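Local atomic coordinates of KP6 killer toxin subunit beta (Ustilago maydis virus P6, PDB entry 4GVB), a protein that forms one half of a secreted viral killer toxin, joining the receptor-recognising alpha subunit to bring about the death of sensitive fungal cells. Residues P6-Q10 with D43-A48. Sequence-based numbering, arbitrary orientation.
Sequences PVMCQ and DGFCRA
Cys9 and Cys46 face each other as an antiparallel hydrogen-bonded pair, the single bridge between 6-10 and 43-48. Cys46 N donates to Cys9 O at 2.9 Å, almost straight at 176°, and Cys9 N returns a longer bond to Cys46 O, 3.2 Å. Beyond it, one water accepts from Ala48 N and donates to Val7 O.

Gln10 lays CG over the middle of the Phe45 ring, 3.4 Å from the centroid, a CH-pi contact, and its amide stacks on the ring with the planes 17° apart. Met8 SD stands 4.7 Å from the same centroid, a Met-aromatic contact. Met8 CG lies between the backbone N and the carbonyl carbon (chi1 61°), and the extended chain beyond it runs beside that of Arg47, pointing the same way, with SD 3.7 Å from Arg47 NH2. That guanidinium is in turn held by a salt bridge to Asp43, whose OD1 also accepts from Phe45 N, 3.0 Å away, in an Asx turn.

Strand 7-13 pairs along its other edge with 70-76, so this bridge links that sheet to the small hairpin of 38-39 and 46-47. Disulfides Cys9-Cys74 and Cys46-Cys29 each fasten one side to another part of the fold; neither spans the pair. The segments are joined directly by two backbone hydrogen bonds and by the Phe45 ring, covered by Gln10 CG on one face and the more distant Met8 sulfur on the other.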
loop_
_atom_site.group_PDB
_atom_site.type_symbol
_atom_site.label_atom_id
_atom_site.label_comp_id
_atom_site.label_asym_id
_atom_site.label_seq_id
_atom_site.Cartn_x
_atom_site.Cartn_y
_atom_site.Cartn_z
ATOM N N PRO B 6 7.537 -22.437 7.207
ATOM C CA PRO B 6 7.651 -21.029 6.828
ATOM C C PRO B 6 7.612 -20.836 5.316
ATOM O O PRO B 6 8.174 -21.632 4.563
ATOM C CB PRO B 6 9.016 -20.624 7.402
ATOM C CG PRO B 6 9.305 -21.669 8.470
ATOM C CD PRO B 6 8.728 -22.924 7.918
ATOM N N VAL B 7 6.945 -19.770 4.890
ATOM C CA VAL B 7 6.810 -19.442 3.475
ATOM C C VAL B 7 7.475 -18.093 3.206
ATOM O O VAL B 7 7.626 -17.273 4.120
ATOM C CB VAL B 7 5.307 -19.395 3.068
ATOM C CG1 VAL B 7 4.636 -18.181 3.674
ATOM C CG2 VAL B 7 5.158 -19.368 1.561
ATOM N N MET B 8 7.908 -17.867 1.971
ATOM C CA MET B 8 8.375 -16.547 1.556
ATOM C C MET B 8 7.562 -16.119 0.332
ATOM O O MET B 8 7.288 -16.931 -0.542
ATOM C CB MET B 8 9.881 -16.550 1.264
ATOM C CG MET B 8 10.313 -17.478 0.139
ATOM S SD MET B 8 12.113 -17.641 0.012
ATOM C CE MET B 8 12.250 -18.509 -1.533
ATOM N N CYS B 9 7.172 -14.849 0.282
ATOM C CA CYS B 9 6.237 -14.386 -0.729
ATOM C C CYS B 9 6.604 -13.040 -1.322
ATOM O O CYS B 9 7.246 -12.210 -0.673
ATOM C CB CYS B 9 4.826 -14.270 -0.135
ATOM S SG CYS B 9 4.109 -15.776 0.571
ATOM N N GLN B 10 6.198 -12.849 -2.573
ATOM C CA GLN B 10 6.271 -11.569 -3.257
ATOM C C GLN B 10 4.855 -11.186 -3.650
ATOM O O GLN B 10 4.036 -12.051 -3.954
ATOM C CB GLN B 10 7.073 -11.692 -4.560
ATOM C CG GLN B 10 8.475 -12.273 -4.463
ATOM C CD GLN B 10 9.101 -12.404 -5.843
ATOM O OE1 GLN B 10 10.277 -12.106 -6.043
ATOM N NE2 GLN B 10 8.306 -12.843 -6.803
ATOM N N ASP B 43 16.141 -9.918 -4.075
ATOM C CA ASP B 43 15.233 -10.915 -4.642
ATOM C C ASP B 43 13.755 -10.586 -4.405
ATOM O O ASP B 43 12.878 -11.257 -4.946
ATOM C CB ASP B 43 15.557 -12.309 -4.108
ATOM C CG ASP B 43 15.427 -12.395 -2.606
ATOM O OD1 ASP B 43 14.474 -11.812 -2.046
ATOM O OD2 ASP B 43 16.286 -13.051 -1.982
ATOM N N GLY B 44 13.491 -9.579 -3.576
ATOM C CA GLY B 44 12.153 -9.028 -3.433
ATOM C C GLY B 44 11.163 -9.849 -2.627
ATOM O O GLY B 44 9.951 -9.612 -2.693
ATOM N N PHE B 45 11.658 -10.814 -1.861
ATOM C CA PHE B 45 10.765 -11.628 -1.038
ATOM C C PHE B 45 10.634 -11.093 0.370
ATOM O O PHE B 45 11.561 -10.481 0.893
ATOM C CB PHE B 45 11.252 -13.075 -0.976
ATOM C CG PHE B 45 10.858 -13.896 -2.168
ATOM C CD1 PHE B 45 11.682 -13.973 -3.273
ATOM C CD2 PHE B 45 9.666 -14.595 -2.176
ATOM C CE1 PHE B 45 11.323 -14.731 -4.367
ATOM C CE2 PHE B 45 9.297 -15.356 -3.267
ATOM C CZ PHE B 45 10.118 -15.421 -4.364
ATOM N N CYS B 46 9.477 -11.335 0.972
ATOM C CA CYS B 46 9.264 -11.119 2.392
ATOM C C CYS B 46 9.404 -12.464 3.100
ATOM O O CYS B 46 8.802 -13.459 2.689
ATOM C CB CYS B 46 7.868 -10.535 2.613
ATOM S SG CYS B 46 7.341 -10.336 4.312
ATOM N N ARG B 47 10.206 -12.502 4.155
ATOM C CA ARG B 47 10.417 -13.731 4.904
ATOM C C ARG B 47 10.043 -13.560 6.371
ATOM O O ARG B 47 10.029 -12.442 6.885
ATOM C CB ARG B 47 11.877 -14.165 4.789
ATOM C CG ARG B 47 12.325 -14.499 3.380
ATOM C CD ARG B 47 13.842 -14.637 3.336
ATOM N NE ARG B 47 14.305 -15.273 2.106
ATOM C CZ ARG B 47 14.541 -14.620 0.975
ATOM N NH1 ARG B 47 14.348 -13.304 0.906
ATOM N NH2 ARG B 47 14.964 -15.283 -0.095
ATOM N N ALA B 48 9.732 -14.669 7.035
ATOM C CA ALA B 48 9.491 -14.660 8.471
ATOM C C ALA B 48 10.792 -14.315 9.202
ATOM O O ALA B 48 11.878 -14.716 8.779
ATOM C CB ALA B 48 8.969 -16.003 8.925
HETATM O O HOH W 1 9.914 -17.175 5.761
#